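Local coordinates for protein cellulase CEL9M (Clostridium cellulolyticum, PDB 1IA6) that probably hydrolyses internal beta-1,4-glucosidic linkages in cellulose and related beta-glucans, as a glycoside hydrolase family 9 endoglucanase that carries bound calcium and zinc, at residues G296-L301 and V337-G342; M315-Y320 and Q327-L332. All blocks are in the same frame, centred on the assembly; numbering follows the deposited sequence.

Interaction 1: residues G296-L301 and V337-G342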
ATOM      1  N   GLY A 296      24.515  -9.480  -2.656  1.00 17.36           N
ATOM      2  CA  GLY A 296      24.259  -8.336  -3.516  1.00 16.35           C
ATOM      3  C   GLY A 296      23.929  -7.038  -2.798  1.00 16.69           C
ATOM      4  O   GLY A 296      23.826  -5.992  -3.434  1.00 17.52           O
ATOM      5  N   GLY A 297      23.745  -7.095  -1.481  1.00 15.87           N
ATOM      6  CA  GLY A 297      23.454  -5.883  -0.729  1.00 14.68           C
ATOM      7  C   GLY A 297      22.005  -5.647  -0.338  1.00 13.68           C
ATOM      8  O   GLY A 297      21.685  -4.633   0.287  1.00 14.91           O
ATOM      9  N   LEU A 298      21.124  -6.573  -0.695  1.00 11.26           N
ATOM     10  CA  LEU A 298      19.707  -6.436  -0.368  1.00 10.30           C
ATOM     11  C   LEU A 298      19.398  -6.860   1.063  1.00 10.91           C
ATOM     12  O   LEU A 298      19.873  -7.897   1.521  1.00 10.94           O
ATOM     13  CB  LEU A 298      18.864  -7.293  -1.321  1.00 11.44           C
ATOM     14  CG  LEU A 298      17.378  -7.474  -0.994  1.00 11.38           C
ATOM     15  CD1 LEU A 298      16.648  -6.143  -1.139  1.00 11.22           C
ATOM     16  CD2 LEU A 298      16.772  -8.513  -1.932  1.00 12.77           C
ATOM     17  N   LYS A 299      18.614  -6.051   1.769  1.00  9.48           N
ATOM     18  CA  LYS A 299      18.201  -6.397   3.126  1.00 10.23           C
ATOM     19  C   LYS A 299      17.050  -7.375   2.918  1.00 10.90           C
ATOM     20  O   LYS A 299      16.012  -7.019   2.353  1.00 11.75           O
ATOM     21  CB  LYS A 299      17.722  -5.154   3.880  1.00  9.94           C
ATOM     22  CG  LYS A 299      18.844  -4.206   4.265  1.00 13.31           C
ATOM     23  CD  LYS A 299      19.755  -4.851   5.295  1.00 16.16           C
ATOM     24  CE  LYS A 299      20.917  -3.946   5.661  1.00 19.37           C
ATOM     25  NZ  LYS A 299      21.796  -4.599   6.672  1.00 22.06           N
ATOM     26  N   TRP A 300      17.248  -8.604   3.379  1.00 10.05           N
ATOM     27  CA  TRP A 300      16.288  -9.691   3.208  1.00 10.32           C
ATOM     28  C   TRP A 300      15.572 -10.001   4.519  1.00 11.58           C
ATOM     29  O   TRP A 300      16.114 -10.703   5.372  1.00 12.80           O
ATOM     30  CB  TRP A 300      17.058 -10.928   2.727  1.00 11.47           C
ATOM     31  CG  TRP A 300      16.257 -11.956   1.995  1.00 12.65           C
ATOM     32  CD1 TRP A 300      16.006 -11.999   0.654  1.00 13.05           C
ATOM     33  CD2 TRP A 300      15.635 -13.115   2.557  1.00 14.33           C
ATOM     34  NE1 TRP A 300      15.268 -13.116   0.346  1.00 13.48           N
ATOM     35  CE2 TRP A 300      15.026 -13.818   1.496  1.00 15.08           C
ATOM     36  CE3 TRP A 300      15.533 -13.628   3.856  1.00 15.71           C
ATOM     37  CZ2 TRP A 300      14.326 -15.012   1.691  1.00 16.22           C
ATOM     38  CZ3 TRP A 300      14.836 -14.815   4.051  1.00 18.17           C
ATOM     39  CH2 TRP A 300      14.242 -15.492   2.972  1.00 15.61           C
ATOM     40  N   LEU A 301      14.354  -9.492   4.680  1.00 10.10           N
ATOM     41  CA  LEU A 301      13.600  -9.718   5.910  1.00 10.03           C
ATOM     42  C   LEU A 301      12.943 -11.094   5.967  1.00 11.26           C
ATOM     43  O   LEU A 301      13.008 -11.783   6.989  1.00 11.89           O
ATOM     44  CB  LEU A 301      12.523  -8.643   6.073  1.00 10.32           C
ATOM     45  CG  LEU A 301      11.702  -8.740   7.363  1.00 12.22           C
ATOM     46  CD1 LEU A 301      12.606  -8.447   8.564  1.00 12.33           C
ATOM     47  CD2 LEU A 301      10.543  -7.744   7.314  1.00 10.81           C
ATOM     48  N   VAL A 337      16.981   1.008  -2.854  1.00  9.95           N
ATOM     49  CA  VAL A 337      16.299   1.527  -4.031  1.00 10.98           C
ATOM     50  C   VAL A 337      17.083   1.208  -5.295  1.00 10.99           C
ATOM     51  O   VAL A 337      16.520   0.724  -6.280  1.00 10.63           O
ATOM     52  CB  VAL A 337      16.115   3.055  -3.953  1.00 11.46           C
ATOM     53  CG1 VAL A 337      15.514   3.570  -5.248  1.00 12.75           C
ATOM     54  CG2 VAL A 337      15.218   3.410  -2.783  1.00 12.62           C
ATOM     55  N   ASP A 338      18.386   1.476  -5.273  1.00 11.63           N
ATOM     56  CA  ASP A 338      19.217   1.214  -6.443  1.00 11.87           C
ATOM     57  C   ASP A 338      19.239  -0.265  -6.807  1.00 11.48           C
ATOM     58  O   ASP A 338      19.333  -0.616  -7.982  1.00 11.00           O
ATOM     59  CB  ASP A 338      20.643   1.730  -6.218  1.00 12.39           C
ATOM     60  CG  ASP A 338      20.705   3.249  -6.150  1.00 14.55           C
ATOM     61  OD1 ASP A 338      19.703   3.902  -6.508  1.00 15.45           O
ATOM     62  OD2 ASP A 338      21.754   3.790  -5.747  1.00 14.20           O
ATOM     63  N   TYR A 339      19.142  -1.129  -5.801  1.00 10.92           N
ATOM     64  CA  TYR A 339      19.126  -2.570  -6.039  1.00 10.35           C
ATOM     65  C   TYR A 339      17.871  -2.916  -6.836  1.00 10.64           C
ATOM     66  O   TYR A 339      17.926  -3.660  -7.818  1.00  9.89           O
ATOM     67  CB  TYR A 339      19.141  -3.323  -4.704  1.00 10.31           C
ATOM     68  CG  TYR A 339      19.179  -4.832  -4.834  1.00  9.72           C
ATOM     69  CD1 TYR A 339      18.039  -5.550  -5.195  1.00 11.09           C
ATOM     70  CD2 TYR A 339      20.355  -5.543  -4.591  1.00 12.55           C
ATOM     71  CE1 TYR A 339      18.066  -6.940  -5.309  1.00 11.44           C
ATOM     72  CE2 TYR A 339      20.395  -6.935  -4.702  1.00 11.09           C
ATOM     73  CZ  TYR A 339      19.248  -7.626  -5.061  1.00 12.03           C
ATOM     74  OH  TYR A 339      19.273  -9.000  -5.171  1.00 12.01           O
ATOM     75  N   ILE A 340      16.743  -2.357  -6.412  1.00  9.65           N
ATOM     76  CA  ILE A 340      15.463  -2.584  -7.073  1.00  9.94           C
ATOM     77  C   ILE A 340      15.487  -2.100  -8.525  1.00  9.86           C
ATOM     78  O   ILE A 340      14.936  -2.750  -9.413  1.00  9.83           O
ATOM     79  CB  ILE A 340      14.324  -1.863  -6.299  1.00 11.01           C
ATOM     80  CG1 ILE A 340      14.089  -2.575  -4.965  1.00 10.94           C
ATOM     81  CG2 ILE A 340      13.046  -1.817  -7.137  1.00 11.01           C
ATOM     82  CD1 ILE A 340      13.167  -1.832  -4.019  1.00 13.65           C
ATOM     83  N   LEU A 341      16.143  -0.967  -8.761  1.00  9.04           N
ATOM     84  CA  LEU A 341      16.224  -0.388 -10.097  1.00 10.60           C
ATOM     85  C   LEU A 341      17.178  -1.090 -11.065  1.00 12.43           C
ATOM     86  O   LEU A 341      17.153  -0.811 -12.266  1.00 12.27           O
ATOM     87  CB  LEU A 341      16.592   1.096  -9.999  1.00 12.53           C
ATOM     88  CG  LEU A 341      15.576   1.973  -9.261  1.00 14.06           C
ATOM     89  CD1 LEU A 341      16.093   3.403  -9.162  1.00 16.89           C
ATOM     90  CD2 LEU A 341      14.246   1.935  -9.990  1.00 16.37           C
ATOM     91  N   GLY A 342      18.025  -1.983 -10.560  1.00 11.19           N
ATOM     92  CA  GLY A 342      18.929  -2.682 -11.459  1.00 11.56           C
ATOM     93  C   GLY A 342      20.329  -2.977 -10.962  1.00 12.99           C
ATOM     94  O   GLY A 342      21.054  -3.743 -11.590  1.00 12.77           O
TER
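L298 lies against one face of the Y339 ring, and the two side chains cross at about a right angle. Starting from the backbone of the leucine, CB is the first atom to touch: it sits 3.8 Å from the centroid of the Y339 ring and only 14° off its normal, a CH-pi contact made through a methylene. The nearest ring carbon is Y339 CE2, 3.7 Å from L298 CB. Further out, chi1 of 170° sets CG anti to the backbone N, and of its two methyls it is CD2 that reaches the tyrosine, above the ring plane and beyond the CE1-CZ rim. There L298 CD2 comes 3.9 Å from Y339 CE1 and 4.1 Å from Y339 OH. L298 also touches L307 and A310 of helix 306-323, so this loop residue bridges that helix and the last turn of helix 327-341. Family 9 catalytic modules are (alpha/alpha)6 barrels, and here the loop leading into helix 306-323 packs beside the last turn of helix 327-341. Helix 327-341 itself stops here in a Schellman motif, with G342 at positive phi and its N bonded back to Y339 O at 3.2 Å and weakly to D338 O. At the rim of the Y339 ring, in its plane, G296 O lies 3.7 Å from Y339 CD2. D397 takes part on both sides, its OD1 hydrogen-bonded to the hydroxyl of Y339 and its OD2 accepting the backbone N of G296.

Interaction 2: residues M315-Y320 and Q327-L332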
ATOM      1  N   MET A 315      11.380   3.653   2.978  1.00  7.58           N
ATOM      2  CA  MET A 315      10.501   4.814   2.945  1.00  8.74           C
ATOM      3  C   MET A 315      10.406   5.459   4.330  1.00  9.52           C
ATOM      4  O   MET A 315      10.496   6.682   4.460  1.00  8.44           O
ATOM      5  CB  MET A 315       9.097   4.424   2.469  1.00  7.69           C
ATOM      6  CG  MET A 315       8.148   5.614   2.419  1.00 11.28           C
ATOM      7  SD  MET A 315       6.424   5.165   2.226  1.00 12.26           S
ATOM      8  CE  MET A 315       5.643   6.681   2.766  1.00 13.93           C
ATOM      9  N   VAL A 316      10.221   4.639   5.361  1.00 10.00           N
ATOM     10  CA  VAL A 316      10.120   5.151   6.724  1.00  9.35           C
ATOM     11  C   VAL A 316      11.404   5.883   7.113  1.00 10.06           C
ATOM     12  O   VAL A 316      11.358   6.959   7.712  1.00  9.78           O
ATOM     13  CB  VAL A 316       9.853   4.009   7.734  1.00 11.17           C
ATOM     14  CG1 VAL A 316       9.769   4.570   9.149  1.00 12.52           C
ATOM     15  CG2 VAL A 316       8.555   3.296   7.372  1.00 12.68           C
ATOM     16  N   MET A 317      12.549   5.303   6.769  1.00  9.07           N
ATOM     17  CA  MET A 317      13.827   5.930   7.081  1.00 10.13           C
ATOM     18  C   MET A 317      13.969   7.286   6.392  1.00 11.00           C
ATOM     19  O   MET A 317      14.514   8.224   6.971  1.00 13.05           O
ATOM     20  CB  MET A 317      14.989   5.027   6.664  1.00 10.89           C
ATOM     21  CG  MET A 317      15.074   3.735   7.447  1.00 12.30           C
ATOM     22  SD  MET A 317      16.479   2.742   6.920  1.00 14.31           S
ATOM     23  CE  MET A 317      16.693   1.681   8.362  1.00 14.12           C
ATOM     24  N   LEU A 318      13.483   7.397   5.159  1.00 10.01           N
ATOM     25  CA  LEU A 318      13.584   8.670   4.443  1.00 10.09           C
ATOM     26  C   LEU A 318      12.650   9.736   5.007  1.00 10.14           C
ATOM     27  O   LEU A 318      12.967  10.927   4.972  1.00 10.70           O
ATOM     28  CB  LEU A 318      13.319   8.474   2.945  1.00 11.99           C
ATOM     29  CG  LEU A 318      14.386   7.668   2.199  1.00 11.82           C
ATOM     30  CD1 LEU A 318      14.107   7.720   0.708  1.00 13.43           C
ATOM     31  CD2 LEU A 318      15.770   8.233   2.496  1.00 12.34           C
ATOM     32  N   VAL A 319      11.496   9.323   5.523  1.00  8.86           N
ATOM     33  CA  VAL A 319      10.571  10.286   6.114  1.00 10.23           C
ATOM     34  C   VAL A 319      11.241  10.811   7.381  1.00 11.72           C
ATOM     35  O   VAL A 319      11.215  12.009   7.667  1.00 12.10           O
ATOM     36  CB  VAL A 319       9.222   9.629   6.473  1.00  9.59           C
ATOM     37  CG1 VAL A 319       8.331  10.623   7.206  1.00 11.56           C
ATOM     38  CG2 VAL A 319       8.534   9.149   5.205  1.00  9.06           C
ATOM     39  N   TYR A 320      11.856   9.901   8.131  1.00 10.97           N
ATOM     40  CA  TYR A 320      12.557  10.251   9.358  1.00 12.27           C
ATOM     41  C   TYR A 320      13.692  11.233   9.058  1.00 13.33           C
ATOM     42  O   TYR A 320      13.924  12.176   9.817  1.00 13.85           O
ATOM     43  CB  TYR A 320      13.136   8.988  10.003  1.00 12.30           C
ATOM     44  CG  TYR A 320      13.962   9.240  11.240  1.00 15.38           C
ATOM     45  CD1 TYR A 320      13.354   9.531  12.460  1.00 18.26           C
ATOM     46  CD2 TYR A 320      15.354   9.187  11.192  1.00 17.10           C
ATOM     47  CE1 TYR A 320      14.116   9.759  13.608  1.00 21.14           C
ATOM     48  CE2 TYR A 320      16.124   9.416  12.331  1.00 21.03           C
ATOM     49  CZ  TYR A 320      15.498   9.699  13.534  1.00 22.17           C
ATOM     50  OH  TYR A 320      16.255   9.910  14.667  1.00 26.43           O
ATOM     51  N   GLN A 327      23.146  10.136   7.724  0.50 19.56           N
ATOM     52  CA  GLN A 327      23.796   9.634   6.519  0.50 19.93           C
ATOM     53  C   GLN A 327      23.794   8.111   6.408  0.50 18.85           C
ATOM     54  O   GLN A 327      23.747   7.567   5.304  0.50 18.80           O
ATOM     55  CB  GLN A 327      25.234  10.155   6.449  0.50 20.88           C
ATOM     56  CG  GLN A 327      25.846  10.070   5.063  0.50 23.02           C
ATOM     57  CD  GLN A 327      24.981  10.741   4.013  0.50 23.92           C
ATOM     58  OE1 GLN A 327      24.572  11.890   4.171  0.50 25.25           O
ATOM     59  NE2 GLN A 327      24.698  10.022   2.933  0.50 24.19           N
ATOM     60  N   SER A 328      23.843   7.423   7.545  1.00 19.19           N
ATOM     61  CA  SER A 328      23.851   5.964   7.538  1.00 18.43           C
ATOM     62  C   SER A 328      22.500   5.453   7.039  1.00 17.76           C
ATOM     63  O   SER A 328      22.425   4.411   6.390  1.00 17.47           O
ATOM     64  CB  SER A 328      24.136   5.410   8.936  1.00 20.43           C
ATOM     65  OG  SER A 328      23.050   5.635   9.819  1.00 22.16           O
ATOM     66  N   LEU A 329      21.440   6.198   7.336  1.00 15.51           N
ATOM     67  CA  LEU A 329      20.097   5.820   6.905  1.00 16.29           C
ATOM     68  C   LEU A 329      19.908   6.134   5.427  1.00 16.26           C
ATOM     69  O   LEU A 329      19.301   5.355   4.691  1.00 14.98           O
ATOM     70  CB  LEU A 329      19.041   6.557   7.736  1.00 17.51           C
ATOM     71  CG  LEU A 329      19.010   6.209   9.228  1.00 18.97           C
ATOM     72  CD1 LEU A 329      17.986   7.080   9.944  1.00 20.23           C
ATOM     73  CD2 LEU A 329      18.671   4.737   9.401  1.00 21.17           C
ATOM     74  N   LEU A 330      20.432   7.274   4.991  1.00 15.26           N
ATOM     75  CA  LEU A 330      20.325   7.669   3.593  1.00 15.75           C
ATOM     76  C   LEU A 330      21.085   6.694   2.701  1.00 16.28           C
ATOM     77  O   LEU A 330      20.622   6.351   1.616  1.00 16.09           O
ATOM     78  CB  LEU A 330      20.864   9.088   3.392  1.00 14.90           C
ATOM     79  CG  LEU A 330      19.992  10.204   3.973  1.00 16.61           C
ATOM     80  CD1 LEU A 330      20.719  11.533   3.878  1.00 17.84           C
ATOM     81  CD2 LEU A 330      18.666  10.255   3.224  1.00 16.37           C
ATOM     82  N   ASP A 331      22.250   6.243   3.160  1.00 16.57           N
ATOM     83  CA  ASP A 331      23.039   5.303   2.373  1.00 17.20           C
ATOM     84  C   ASP A 331      22.348   3.950   2.284  1.00 15.57           C
ATOM     85  O   ASP A 331      22.340   3.318   1.229  1.00 15.43           O
ATOM     86  CB  ASP A 331      24.435   5.117   2.975  1.00 20.43           C
ATOM     87  CG  ASP A 331      25.271   6.379   2.916  1.00 23.80           C
ATOM     88  OD1 ASP A 331      25.143   7.137   1.929  1.00 24.72           O
ATOM     89  OD2 ASP A 331      26.067   6.607   3.851  1.00 26.85           O
ATOM     90  N   LEU A 332      21.766   3.504   3.392  1.00 14.96           N
ATOM     91  CA  LEU A 332      21.084   2.214   3.406  1.00 14.64           C
ATOM     92  C   LEU A 332      19.884   2.271   2.472  1.00 14.34           C
ATOM     93  O   LEU A 332      19.702   1.396   1.623  1.00 12.09           O
ATOM     94  CB  LEU A 332      20.629   1.863   4.830  1.00 16.66           C
ATOM     95  CG  LEU A 332      20.116   0.440   5.102  1.00 17.73           C
ATOM     96  CD1 LEU A 332      20.034   0.215   6.603  1.00 19.66           C
ATOM     97  CD2 LEU A 332      18.757   0.227   4.459  1.00 20.64           C
TER
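Helix segments 315-320 and 327-332 run roughly antiparallel, their N-to-C directions 144° apart and their axes 9.4 Å from each other at closest approach, with M317 facing L329 and L318 facing L330. M317 reaches across to two leucines. Its CG is anti to the carbonyl carbon (chi1 -66°) and the chain stays extended from there, which delivers the thioether to the far helix. M317 CE rests 3.8 Å from L329 CD2, and M317 SD is 3.9 Å from the same methyl; the methionine crosses L329 at about a right angle. One turn further along, L332 receives the same tip, its CD1 4.1 Å from M317 CE. L329 is thus shared between two partners, one for each methyl: CD2 serves the methionine, while L329 CD1 approaches the ring of Y320 obliquely, 3.6 Å from Y320 CD2. F284 of helix 274-289 touches both M317 and L329 and packs edge-to-face with Y320, so a third helix closes this side of the pair. L318 and L330 meet separately by their branch ends, L318 CD2 to L330 CD2 at 3.6 Å. L330 starts out away from helix 315-320, but with chi1 -71° its CG swings back beside the backbone N and the CD2 branch points at L318. This is a hairpin of two consecutive helices of the (alpha/alpha)6 barrel, joined by a short turn. Every touch between the segments is between carbon or sulfur atoms of side chains, with no polar group spanning the gap. The contact is therefore apolar, and it probably owes its stability to close fit and to water kept from leucine, methionine and aromatic surface.

In the fold
Helix 327-341 is common to both interactions: its first turns pair with helix 306-323 in interaction 2, and its C-terminal end meets the 296-301 loop in interaction 1. The centres are 14 Å apart, with nearest atoms about 4 Å apart but not touching, on the same side of the chain's centre. Along the sequence the order is loop 296-301, segment 315-320, segment 327-332, then 337-342. After the hairpin turn, helix 327-341 runs back so that its last turn meets the loop leading into helix 306-323, and it is packed at both its first turns and its last. Both contacts lie away from the predicted active-site residues, though the Y339 side chain is about 9 Å from a bound nickel ion.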